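PDB 5HSX: putative alpha-ketoglutarate-dependent taurine dioxygenase from Burkholderia xenovorans, which probably acts as an iron(II)-dependent dioxygenase that uses 2-oxoglutarate as co-substrate, as other members of the TfdA/TauD family do. Local coordinates for residues L218-P222 against S223-S227. Numbering follows the deposited sequence.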
loop_
_atom_site.group_PDB
_atom_site.type_symbol
_atom_site.label_atom_id
_atom_site.label_comp_id
_atom_site.label_asym_id
_atom_site.label_seq_id
_atom_site.Cartn_x
_atom_site.Cartn_y
_atom_site.Cartn_z
ATOM N N LEU B 218 13.561 13.154 3.250
ATOM C CA LEU B 218 13.993 12.302 4.355
ATOM C C LEU B 218 14.680 11.086 3.738
ATOM O O LEU B 218 14.029 10.122 3.322
ATOM C CB LEU B 218 12.796 11.931 5.236
ATOM C CG LEU B 218 13.019 11.164 6.539
ATOM C CD1 LEU B 218 14.047 11.879 7.407
ATOM C CD2 LEU B 218 11.684 11.007 7.290
ATOM N N TYR B 219 16.012 11.146 3.653
ATOM C CA TYR B 219 16.795 10.294 2.752
ATOM C C TYR B 219 17.234 9.027 3.486
ATOM O O TYR B 219 18.415 8.768 3.691
ATOM C CB TYR B 219 17.997 11.086 2.238
ATOM C CG TYR B 219 18.638 10.590 0.959
ATOM C CD1 TYR B 219 17.929 10.579 -0.233
ATOM C CD2 TYR B 219 19.969 10.183 0.939
ATOM C CE1 TYR B 219 18.521 10.150 -1.423
ATOM C CE2 TYR B 219 20.571 9.751 -0.242
ATOM C CZ TYR B 219 19.841 9.740 -1.419
ATOM O OH TYR B 219 20.436 9.332 -2.601
ATOM N N VAL B 220 16.248 8.203 3.861
ATOM C CA VAL B 220 16.481 7.157 4.852
ATOM C C VAL B 220 16.452 5.751 4.254
ATOM O O VAL B 220 16.426 4.778 5.014
ATOM C CB VAL B 220 15.495 7.257 6.031
ATOM C CG1 VAL B 220 15.763 8.521 6.855
ATOM C CG2 VAL B 220 14.034 7.226 5.550
ATOM N N SER B 221 16.481 5.618 2.916
ATOM C CA SER B 221 16.701 4.378 2.153
ATOM C C SER B 221 16.772 3.112 3.019
ATOM O O SER B 221 17.878 2.629 3.312
ATOM C CB SER B 221 17.995 4.526 1.342
ATOM O OG SER B 221 18.104 3.503 0.370
ATOM N N PRO B 222 15.632 2.534 3.434
ATOM C CA PRO B 222 15.675 1.571 4.553
ATOM C C PRO B 222 16.490 0.309 4.291
ATOM O O PRO B 222 17.067 -0.234 5.243
ATOM C CB PRO B 222 14.182 1.250 4.796
ATOM C CG PRO B 222 13.494 2.556 4.407
ATOM C CD PRO B 222 14.255 2.996 3.166
ATOM N N SER B 223 16.575 -0.178 3.052
ATOM C CA SER B 223 17.363 -1.392 2.831
ATOM C C SER B 223 18.861 -1.172 2.999
ATOM O O SER B 223 19.588 -2.133 3.279
ATOM C CB SER B 223 17.116 -1.960 1.434
ATOM O OG SER B 223 15.795 -2.415 1.306
ATOM N N PHE B 224 19.348 0.054 2.818
ATOM C CA PHE B 224 20.785 0.304 2.759
ATOM C C PHE B 224 21.319 1.144 3.904
ATOM O O PHE B 224 22.494 0.991 4.261
ATOM C CB PHE B 224 21.142 0.972 1.430
ATOM C CG PHE B 224 20.655 0.193 0.250
ATOM C CD1 PHE B 224 20.781 -1.198 0.239
ATOM C CD2 PHE B 224 20.010 0.819 -0.805
ATOM C CE1 PHE B 224 20.309 -1.949 -0.822
ATOM C CE2 PHE B 224 19.534 0.078 -1.879
ATOM C CZ PHE B 224 19.682 -1.312 -1.885
ATOM N N LEU B 225 20.493 2.005 4.496
ATOM C CA LEU B 225 20.956 2.840 5.601
ATOM C C LEU B 225 21.095 1.985 6.859
ATOM O O LEU B 225 20.130 1.352 7.305
ATOM C CB LEU B 225 19.993 4.007 5.818
ATOM C CG LEU B 225 20.188 4.900 7.048
ATOM C CD1 LEU B 225 21.627 5.511 7.117
ATOM C CD2 LEU B 225 19.122 6.006 7.062
ATOM N N LYS B 226 22.305 1.938 7.416
ATOM C CA LYS B 226 22.618 1.015 8.503
ATOM C C LYS B 226 22.738 1.683 9.859
ATOM O O LYS B 226 22.376 1.075 10.874
ATOM C CB LYS B 226 23.933 0.274 8.206
ATOM C CG LYS B 226 23.948 -0.434 6.864
ATOM C CD LYS B 226 22.767 -1.372 6.724
ATOM C CE LYS B 226 22.847 -2.174 5.423
ATOM N NZ LYS B 226 21.661 -3.079 5.325
ATOM N N SER B 227 23.256 2.912 9.909
ATOM C CA SER B 227 23.490 3.552 11.191
ATOM C C SER B 227 23.549 5.064 11.008
ATOM O O SER B 227 23.840 5.571 9.919
ATOM C CB SER B 227 24.787 3.053 11.827
ATOM O OG SER B 227 25.904 3.369 11.003
HETATM O O HOH W 1 19.373 -1.119 6.415
#
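The ring of F224 meets S221 through its CD2, 3.5 Å from S221 OG; the hydroxyl approaches obliquely, while the CB of S223 lies 3.9 Å above the plane on one face, displaced from the ring centre toward its edge. Both neighbours are set in place by a type I beta turn, S221-P222-S223-F224, in the loop that joins strand 216-218 to strand 225-228 of the five-stranded antiparallel sheet. The turn illustrates how one carbonyl oxygen, accepting from two successive amides, can close a tight turn. S221 O accepts the closing bond from F224 N at 3.0 Å, with the donor standing above the carbonyl plane, and takes a straighter one from L225 N at 2.9 Å, nearly end-on to the carbonyl (166°). The second bond extends the turn by one residue into an alpha turn, a single helix-like coil just before the chain enters the strand. P222, whose ring restricts phi, suits the first corner.

L225 packs back on V220: with CG trans to the backbone N (chi1 172°) and chi2 near 56°, its CD2 lies over V220, 3.6 Å from V220 CA; L240 of helix 233-247 also touches this leucine. The hydroxyl of S221 is buried but satisfied by T127 OG1 and T124 N, and S223 OG bonds to W122 O. These links tie the turn to the segment bearing the metal ligands H123 and D125. The F224 side chain, which also touches N323, another ligand, lies about 6 Å from the bound sodium ion. K226 curls back so that NZ reaches S223 O at 3.1 Å. A water accepts from the same NZ and donates to both P222 O and L225 O, the latter 2.7 Å from the water oxygen.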